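PDB 6CMK: AztD protein from Citrobacter koseri, which acts as a periplasmic zinc chaperone that passes one zinc ion directly to the solute-binding protein AztC of the AztABCD zinc transport system. Local coordinates for residues Ala135-Gly140 and Ala166-Val171; Ser143-Gly148 and Ile159-Val164. All blocks are in the same frame, centred on the assembly; numbering follows the deposited sequence.

How the contacts relate
Both contacts belong to one four-stranded antiparallel blade of the beta propeller, its strands running in the order 124-130, 133-138, 143-148, 160-163. Their centres are about 10 Å apart, on the same side of the chain's centre. Contact 2 joins the last two strands and is nested within the chain loop that contact 1 closes, where the second strand meets the loop 166-171 leading to the next blade. Strands 133-138 and 143-148 are neighbours, and Trp137 of contact 1 packs on Ala144 and Val164 of contact 2. Together they connect the outermost strand of the blade to the loop that carries His169, a ligand of zinc at high-affinity site 1.

Contact 1 (Ala135-Gly140 and Ala166-Val171); sequences AQWFDG and APHHGV
Trp137 and His168 cross at about a right angle: the six-membered ring turns its edge to the imidazole face, planes 70° apart, in an offset edge-to-face pair. Trp137 CZ2 makes the closest approach, 3.3 Å from His168 CE1, above the rim of the imidazole. Trp137 CG stands anti to the backbone N (chi1 -166°), and the indole beyond it lies against the loop backbone; its NE1 gives a nearly straight hydrogen bond, in the plane of the indole, to His168 O at 2.7 Å. One indole face is covered by backbone: Gly170 CA makes a CH-pi contact 3.8 Å from the five-membered ring centroid, and Val171 N lies toward the rim. The imidazole of His168 is itself held, its ND1 bonded to Ala166 O at 2.8 Å and its NE2 to Ser182.

Asp139 and His169 lie side by side, pointing the same way, with carboxylate and ring planes 77° apart. His169 ND1 donates in its own ring plane to Asp139 OD2 at 2.8 Å, meeting the oxygen from above the carboxylate plane. This second-shell bond and the zinc at NE2, shared with His126 and His216, together set the ring's rotation; the carboxylate probably also makes the imidazole a stronger donor to the metal. A water bridges Asp139 OD1, at 2.8 Å, to Gly170 O. In the sheet, strand 133-138 lies between strands 124-130 and 143-148, while the loop 166-171 runs into strand 172-174 of the next blade, whose Ala172 also touches Trp137.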
ATOM      1  N   ALA B 135      -2.143  19.907  -0.451  1.00 13.56           N
ATOM      2  CA  ALA B 135      -2.398  21.241   0.080  1.00 16.19           C
ATOM      3  C   ALA B 135      -1.075  21.975   0.159  1.00 16.63           C
ATOM      4  O   ALA B 135      -0.173  21.536   0.872  1.00 17.40           O
ATOM      5  CB  ALA B 135      -3.055  21.190   1.464  1.00 19.08           C
ATOM      6  N   GLN B 136      -0.963  23.088  -0.568  1.00 16.48           N
ATOM      7  CA  GLN B 136       0.224  23.931  -0.543  1.00 14.80           C
ATOM      8  C   GLN B 136      -0.112  25.224   0.192  1.00 16.12           C
ATOM      9  O   GLN B 136      -1.043  25.940  -0.199  1.00 19.48           O
ATOM     10  CB  GLN B 136       0.724  24.216  -1.962  1.00 16.20           C
ATOM     11  CG  GLN B 136       1.905  25.181  -2.028  1.00 16.87           C
ATOM     12  CD  GLN B 136       3.139  24.580  -1.390  1.00 15.67           C
ATOM     13  OE1 GLN B 136       3.597  23.512  -1.800  1.00 17.85           O
ATOM     14  NE2 GLN B 136       3.675  25.248  -0.383  1.00 17.78           N
ATOM     15  N   TRP B 137       0.636  25.510   1.254  1.00 15.49           N
ATOM     16  CA  TRP B 137       0.491  26.746   2.011  1.00 19.72           C
ATOM     17  C   TRP B 137       1.332  27.858   1.401  1.00 16.98           C
ATOM     18  O   TRP B 137       2.426  27.623   0.877  1.00 17.57           O
ATOM     19  CB  TRP B 137       0.909  26.533   3.464  1.00 21.96           C
ATOM     20  CG  TRP B 137       0.478  27.632   4.378  1.00 20.31           C
ATOM     21  CD1 TRP B 137       1.164  28.772   4.690  1.00 20.30           C
ATOM     22  CD2 TRP B 137      -0.748  27.686   5.106  1.00 17.21           C
ATOM     23  NE1 TRP B 137       0.428  29.540   5.570  1.00 21.75           N
ATOM     24  CE2 TRP B 137      -0.750  28.890   5.838  1.00 18.15           C
ATOM     25  CE3 TRP B 137      -1.852  26.830   5.205  1.00 19.69           C
ATOM     26  CZ2 TRP B 137      -1.807  29.255   6.663  1.00 21.84           C
ATOM     27  CZ3 TRP B 137      -2.908  27.203   6.025  1.00 22.38           C
ATOM     28  CH2 TRP B 137      -2.870  28.401   6.748  1.00 20.54           C
ATOM     29  N   PHE B 138       0.816  29.085   1.485  1.00 17.91           N
ATOM     30  CA  PHE B 138       1.555  30.277   1.074  1.00 22.19           C
ATOM     31  C   PHE B 138       1.534  31.262   2.235  1.00 26.60           C
ATOM     32  O   PHE B 138       0.473  31.788   2.584  1.00 21.07           O
ATOM     33  CB  PHE B 138       0.961  30.908  -0.193  1.00 22.52           C
ATOM     34  CG  PHE B 138       1.193  30.094  -1.433  1.00 20.67           C
ATOM     35  CD1 PHE B 138       0.328  29.068  -1.763  1.00 20.47           C
ATOM     36  CD2 PHE B 138       2.277  30.346  -2.255  1.00 19.86           C
ATOM     37  CE1 PHE B 138       0.536  28.304  -2.895  1.00 19.06           C
ATOM     38  CE2 PHE B 138       2.491  29.594  -3.391  1.00 21.73           C
ATOM     39  CZ  PHE B 138       1.617  28.564  -3.710  1.00 23.51           C
ATOM     40  N   ASP B 139       2.707  31.505   2.824  1.00 19.15           N
ATOM     41  CA  ASP B 139       2.817  32.353   4.005  1.00 19.67           C
ATOM     42  C   ASP B 139       2.379  33.789   3.748  1.00 29.57           C
ATOM     43  O   ASP B 139       2.007  34.486   4.700  1.00 28.90           O
ATOM     44  CB  ASP B 139       4.257  32.358   4.514  1.00 26.02           C
ATOM     45  CG  ASP B 139       4.672  31.037   5.140  1.00 33.12           C
ATOM     46  OD1 ASP B 139       3.825  30.132   5.308  1.00 23.66           O
ATOM     47  OD2 ASP B 139       5.870  30.906   5.468  1.00 33.10           O
ATOM     48  N   GLY B 140       2.431  34.258   2.501  1.00 23.64           N
ATOM     49  CA  GLY B 140       2.077  35.628   2.179  1.00 25.68           C
ATOM     50  C   GLY B 140       0.729  35.800   1.522  1.00 29.96           C
ATOM     51  O   GLY B 140       0.403  36.917   1.097  1.00 30.61           O
ATOM     52  N   ALA B 166      -6.114  35.081   7.409  1.00 25.57           N
ATOM     53  CA  ALA B 166      -5.062  36.075   7.339  1.00 26.73           C
ATOM     54  C   ALA B 166      -3.753  35.381   7.003  1.00 27.99           C
ATOM     55  O   ALA B 166      -3.520  34.253   7.468  1.00 27.21           O
ATOM     56  CB  ALA B 166      -4.910  36.856   8.646  1.00 31.69           C
ATOM     57  N   PRO B 167      -2.894  36.008   6.202  1.00 30.17           N
ATOM     58  CA  PRO B 167      -1.580  35.418   5.929  1.00 28.83           C
ATOM     59  C   PRO B 167      -0.817  35.138   7.215  1.00 26.75           C
ATOM     60  O   PRO B 167      -0.672  36.007   8.077  1.00 27.20           O
ATOM     61  CB  PRO B 167      -0.883  36.489   5.079  1.00 33.71           C
ATOM     62  CG  PRO B 167      -1.985  37.254   4.456  1.00 30.27           C
ATOM     63  CD  PRO B 167      -3.101  37.259   5.448  1.00 33.32           C
ATOM     64  N   HIS B 168      -0.337  33.907   7.349  1.00 24.84           N
ATOM     65  CA  HIS B 168       0.520  33.554   8.471  1.00 20.84           C
ATOM     66  C   HIS B 168       1.342  32.342   8.074  1.00 23.86           C
ATOM     67  O   HIS B 168       1.108  31.727   7.030  1.00 22.52           O
ATOM     68  CB  HIS B 168      -0.288  33.295   9.749  1.00 22.99           C
ATOM     69  CG  HIS B 168      -1.220  32.122   9.671  1.00 20.45           C
ATOM     70  ND1 HIS B 168      -2.453  32.191   9.059  1.00 21.18           N
ATOM     71  CD2 HIS B 168      -1.120  30.870  10.174  1.00 21.82           C
ATOM     72  CE1 HIS B 168      -3.064  31.025   9.170  1.00 25.43           C
ATOM     73  NE2 HIS B 168      -2.276  30.205   9.841  1.00 21.98           N
ATOM     74  N   HIS B 169       2.333  32.022   8.909  1.00 20.75           N
ATOM     75  CA  HIS B 169       3.127  30.809   8.724  1.00 23.20           C
ATOM     76  C   HIS B 169       2.330  29.652   9.290  1.00 24.44           C
ATOM     77  O   HIS B 169       2.377  29.363  10.487  1.00 25.45           O
ATOM     78  CB  HIS B 169       4.485  30.902   9.405  1.00 23.05           C
ATOM     79  CG  HIS B 169       5.358  29.718   9.132  1.00 28.79           C
ATOM     80  ND1 HIS B 169       5.860  29.441   7.877  1.00 30.73           N
ATOM     81  CD2 HIS B 169       5.778  28.712   9.936  1.00 38.83           C
ATOM     82  CE1 HIS B 169       6.572  28.329   7.927  1.00 36.32           C
ATOM     83  NE2 HIS B 169       6.536  27.866   9.164  1.00 36.19           N
ATOM     84  N   GLY B 170       1.611  28.966   8.411  1.00 22.39           N
ATOM     85  CA  GLY B 170       0.686  27.952   8.849  1.00 22.51           C
ATOM     86  C   GLY B 170       0.814  26.651   8.092  1.00 19.70           C
ATOM     87  O   GLY B 170       1.845  26.373   7.464  1.00 19.62           O
ATOM     88  N   VAL B 171      -0.237  25.840   8.161  1.00 18.96           N
ATOM     89  CA  VAL B 171      -0.254  24.546   7.502  1.00 15.17           C
ATOM     90  C   VAL B 171      -1.694  24.192   7.172  1.00 16.64           C
ATOM     91  O   VAL B 171      -2.619  24.510   7.921  1.00 17.26           O
ATOM     92  CB  VAL B 171       0.417  23.474   8.392  1.00 17.28           C
ATOM     93  CG1 VAL B 171      -0.260  23.414   9.751  1.00 20.03           C
ATOM     94  CG2 VAL B 171       0.405  22.111   7.701  1.00 18.17           C
TER
HETATM   95  O   HOH W   1      -1.191  32.177   4.812  1.00 24.43           O
HETATM   96  O   HOH W   2       3.972  27.436   5.920  1.00 20.55           O

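Contact 2 (Ser143-Gly148 and Ile159-Val164); sequences SAQILG and ITKVNV
Ala144 and Val162 exchange two backbone hydrogen bonds, N to O in each direction and 2.9 Å long, as an antiparallel hydrogen-bonded pair. Ile146 and Thr160 repeat the arrangement, with Ile146 N donating to Thr160 O at 2.8 Å. At the non-hydrogen-bonded pairs between and beside them, Gln145 with Lys161 and Ser143 with Asn163, CA-H...O contacts add to the backbone bonds, the shortest from Ser143 CA to Val162 O at 3.1 Å.

On the face carrying Ile146 and Val162, the two side chains cross obliquely. Ile146 CG1 stands anti to the carbonyl carbon (chi1 -76°), and chi2 of 76° swings CD1 diagonally across the strand pair to Val162 CG2 at 3.6 Å. On the face of Gln145 and Lys161, these two extended chains lie side by side, pointing the same way, with Gln145 NE2 4.0 Å from Lys161 CE. The methyl CG2 of Ile159 packs on Gln145 CB at 3.8 Å, while its CD1 lies 3.7 Å from Leu147 CB; Leu147 and Ile159 also run side by side. A water joins Ile146 O to the hydroxyl of Thr160.

Farther out, Gln145 NE2 bonds to Thr120 O, which ties down the amide end of its chain, and Leu119 of strand 113-120 packs against Gln145, Leu147 and Ile159. Asn163 OD1 accepts a hydrogen bond from the backbone N of Val165, just past the end of the strand. The pair makes up the outer half of a propeller blade: strand 143-148 is backed by strand 133-138, and strand 160-163 is the blade's fourth and outermost strand, completing the four-stranded antiparallel meander typical of a beta-propeller blade.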
ATOM      1  N   SER B 143      -4.928  32.614   1.253  1.00 24.09           N
ATOM      2  CA  SER B 143      -5.500  31.337   0.846  1.00 20.54           C
ATOM      3  C   SER B 143      -4.405  30.290   0.709  1.00 18.60           C
ATOM      4  O   SER B 143      -3.248  30.606   0.405  1.00 22.26           O
ATOM      5  CB  SER B 143      -6.248  31.450  -0.495  1.00 25.79           C
ATOM      6  OG  SER B 143      -7.359  32.321  -0.393  1.00 48.35           O
ATOM      7  N   ALA B 144      -4.784  29.037   0.938  1.00 22.12           N
ATOM      8  CA  ALA B 144      -3.978  27.883   0.569  1.00 21.76           C
ATOM      9  C   ALA B 144      -4.532  27.277  -0.712  1.00 20.88           C
ATOM     10  O   ALA B 144      -5.679  27.516  -1.083  1.00 21.92           O
ATOM     11  CB  ALA B 144      -3.970  26.838   1.689  1.00 24.29           C
ATOM     12  N   GLN B 145      -3.703  26.489  -1.396  1.00 16.43           N
ATOM     13  CA  GLN B 145      -4.072  25.926  -2.689  1.00 16.30           C
ATOM     14  C   GLN B 145      -4.198  24.417  -2.564  1.00 15.50           C
ATOM     15  O   GLN B 145      -3.258  23.747  -2.136  1.00 17.90           O
ATOM     16  CB  GLN B 145      -3.055  26.307  -3.757  1.00 19.75           C
ATOM     17  CG  GLN B 145      -3.026  27.807  -3.994  1.00 20.08           C
ATOM     18  CD  GLN B 145      -2.061  28.227  -5.081  1.00 18.94           C
ATOM     19  OE1 GLN B 145      -1.714  27.449  -5.968  1.00 21.54           O
ATOM     20  NE2 GLN B 145      -1.629  29.472  -5.018  1.00 20.84           N
ATOM     21  N   ILE B 146      -5.368  23.893  -2.911  1.00 16.46           N
ATOM     22  CA  ILE B 146      -5.648  22.463  -2.829  1.00 15.01           C
ATOM     23  C   ILE B 146      -5.816  21.922  -4.242  1.00 14.68           C
ATOM     24  O   ILE B 146      -6.477  22.537  -5.084  1.00 17.13           O
ATOM     25  CB  ILE B 146      -6.893  22.182  -1.959  1.00 19.42           C
ATOM     26  CG1 ILE B 146      -6.557  22.338  -0.469  1.00 30.03           C
ATOM     27  CG2 ILE B 146      -7.403  20.759  -2.153  1.00 21.67           C
ATOM     28  CD1 ILE B 146      -6.431  23.763   0.004  1.00 42.50           C
ATOM     29  N   LEU B 147      -5.220  20.762  -4.498  1.00 14.12           N
ATOM     30  CA  LEU B 147      -5.260  20.157  -5.819  1.00 14.08           C
ATOM     31  C   LEU B 147      -5.058  18.658  -5.654  1.00 13.92           C
ATOM     32  O   LEU B 147      -5.052  18.135  -4.537  1.00 15.22           O
ATOM     33  CB  LEU B 147      -4.218  20.779  -6.741  1.00 14.92           C
ATOM     34  CG  LEU B 147      -2.773  20.775  -6.254  1.00 21.25           C
ATOM     35  CD1 LEU B 147      -1.883  20.738  -7.462  1.00 23.05           C
ATOM     36  CD2 LEU B 147      -2.460  22.003  -5.397  1.00 21.77           C
ATOM     37  N   GLY B 148      -4.931  17.963  -6.782  1.00 16.08           N
ATOM     38  CA  GLY B 148      -4.816  16.519  -6.772  1.00 13.30           C
ATOM     39  C   GLY B 148      -3.715  16.034  -7.691  1.00 15.39           C
ATOM     40  O   GLY B 148      -3.481  16.594  -8.755  1.00 17.40           O
ATOM     41  N   ILE B 159      -7.160  23.935  -9.359  1.00 19.95           N
ATOM     42  CA  ILE B 159      -6.867  24.424  -8.017  1.00 21.01           C
ATOM     43  C   ILE B 159      -8.149  24.852  -7.323  1.00 17.18           C
ATOM     44  O   ILE B 159      -9.032  25.468  -7.937  1.00 23.05           O
ATOM     45  CB  ILE B 159      -5.887  25.616  -8.065  1.00 29.04           C
ATOM     46  CG1 ILE B 159      -4.642  25.265  -8.878  1.00 34.95           C
ATOM     47  CG2 ILE B 159      -5.516  26.067  -6.647  1.00 47.20           C
ATOM     48  CD1 ILE B 159      -3.841  24.156  -8.300  1.00 31.82           C
ATOM     49  N   THR B 160      -8.220  24.587  -6.022  1.00 18.03           N
ATOM     50  CA  THR B 160      -9.188  25.216  -5.136  1.00 17.85           C
ATOM     51  C   THR B 160      -8.429  26.079  -4.135  1.00 17.17           C
ATOM     52  O   THR B 160      -7.543  25.590  -3.430  1.00 21.04           O
ATOM     53  CB  THR B 160     -10.052  24.179  -4.423  1.00 24.02           C
ATOM     54  OG1 THR B 160     -10.792  23.429  -5.396  1.00 29.88           O
ATOM     55  CG2 THR B 160     -11.033  24.858  -3.478  1.00 32.56           C
ATOM     56  N   LYS B 161      -8.754  27.365  -4.096  1.00 20.24           N
ATOM     57  CA  LYS B 161      -8.181  28.258  -3.104  1.00 18.24           C
ATOM     58  C   LYS B 161      -9.085  28.297  -1.882  1.00 24.63           C
ATOM     59  O   LYS B 161     -10.280  28.587  -1.988  1.00 26.39           O
ATOM     60  CB  LYS B 161      -7.974  29.661  -3.684  1.00 23.37           C
ATOM     61  CG  LYS B 161      -6.716  29.736  -4.542  1.00 22.45           C
ATOM     62  CD  LYS B 161      -6.373  31.143  -4.996  1.00 34.74           C
ATOM     63  CE  LYS B 161      -5.132  31.124  -5.883  1.00 47.33           C
ATOM     64  NZ  LYS B 161      -4.611  32.480  -6.201  1.00 51.02           N
ATOM     65  N   VAL B 162      -8.513  27.994  -0.726  1.00 21.90           N
ATOM     66  CA  VAL B 162      -9.253  27.923   0.526  1.00 19.90           C
ATOM     67  C   VAL B 162      -8.766  29.061   1.407  1.00 24.56           C
ATOM     68  O   VAL B 162      -7.574  29.151   1.713  1.00 22.33           O
ATOM     69  CB  VAL B 162      -9.067  26.563   1.213  1.00 20.49           C
ATOM     70  CG1 VAL B 162      -9.722  26.565   2.598  1.00 22.79           C
ATOM     71  CG2 VAL B 162      -9.633  25.451   0.332  1.00 25.47           C
ATOM     72  N   ASN B 163      -9.685  29.929   1.811  1.00 23.49           N
ATOM     73  CA  ASN B 163      -9.314  31.080   2.620  1.00 19.85           C
ATOM     74  C   ASN B 163      -8.850  30.637   4.003  1.00 24.72           C
ATOM     75  O   ASN B 163      -9.460  29.769   4.630  1.00 23.84           O
ATOM     76  CB  ASN B 163     -10.507  32.031   2.739  1.00 28.37           C
ATOM     77  CG  ASN B 163     -10.163  33.315   3.461  1.00 28.32           C
ATOM     78  OD1 ASN B 163     -10.262  33.396   4.681  1.00 29.10           O
ATOM     79  ND2 ASN B 163      -9.764  34.333   2.703  1.00 35.40           N
ATOM     80  N   VAL B 164      -7.765  31.247   4.478  1.00 24.21           N
ATOM     81  CA  VAL B 164      -7.196  30.936   5.782  1.00 27.04           C
ATOM     82  C   VAL B 164      -7.195  32.163   6.694  1.00 27.18           C
ATOM     83  O   VAL B 164      -6.456  32.209   7.675  1.00 24.09           O
ATOM     84  CB  VAL B 164      -5.789  30.323   5.638  1.00 23.73           C
ATOM     85  CG1 VAL B 164      -5.880  29.015   4.870  1.00 22.84           C
ATOM     86  CG2 VAL B 164      -4.844  31.273   4.921  1.00 22.49           C
TER
HETATM   87  O   HOH W   3      -9.053  21.240  -6.618  1.00 23.80           O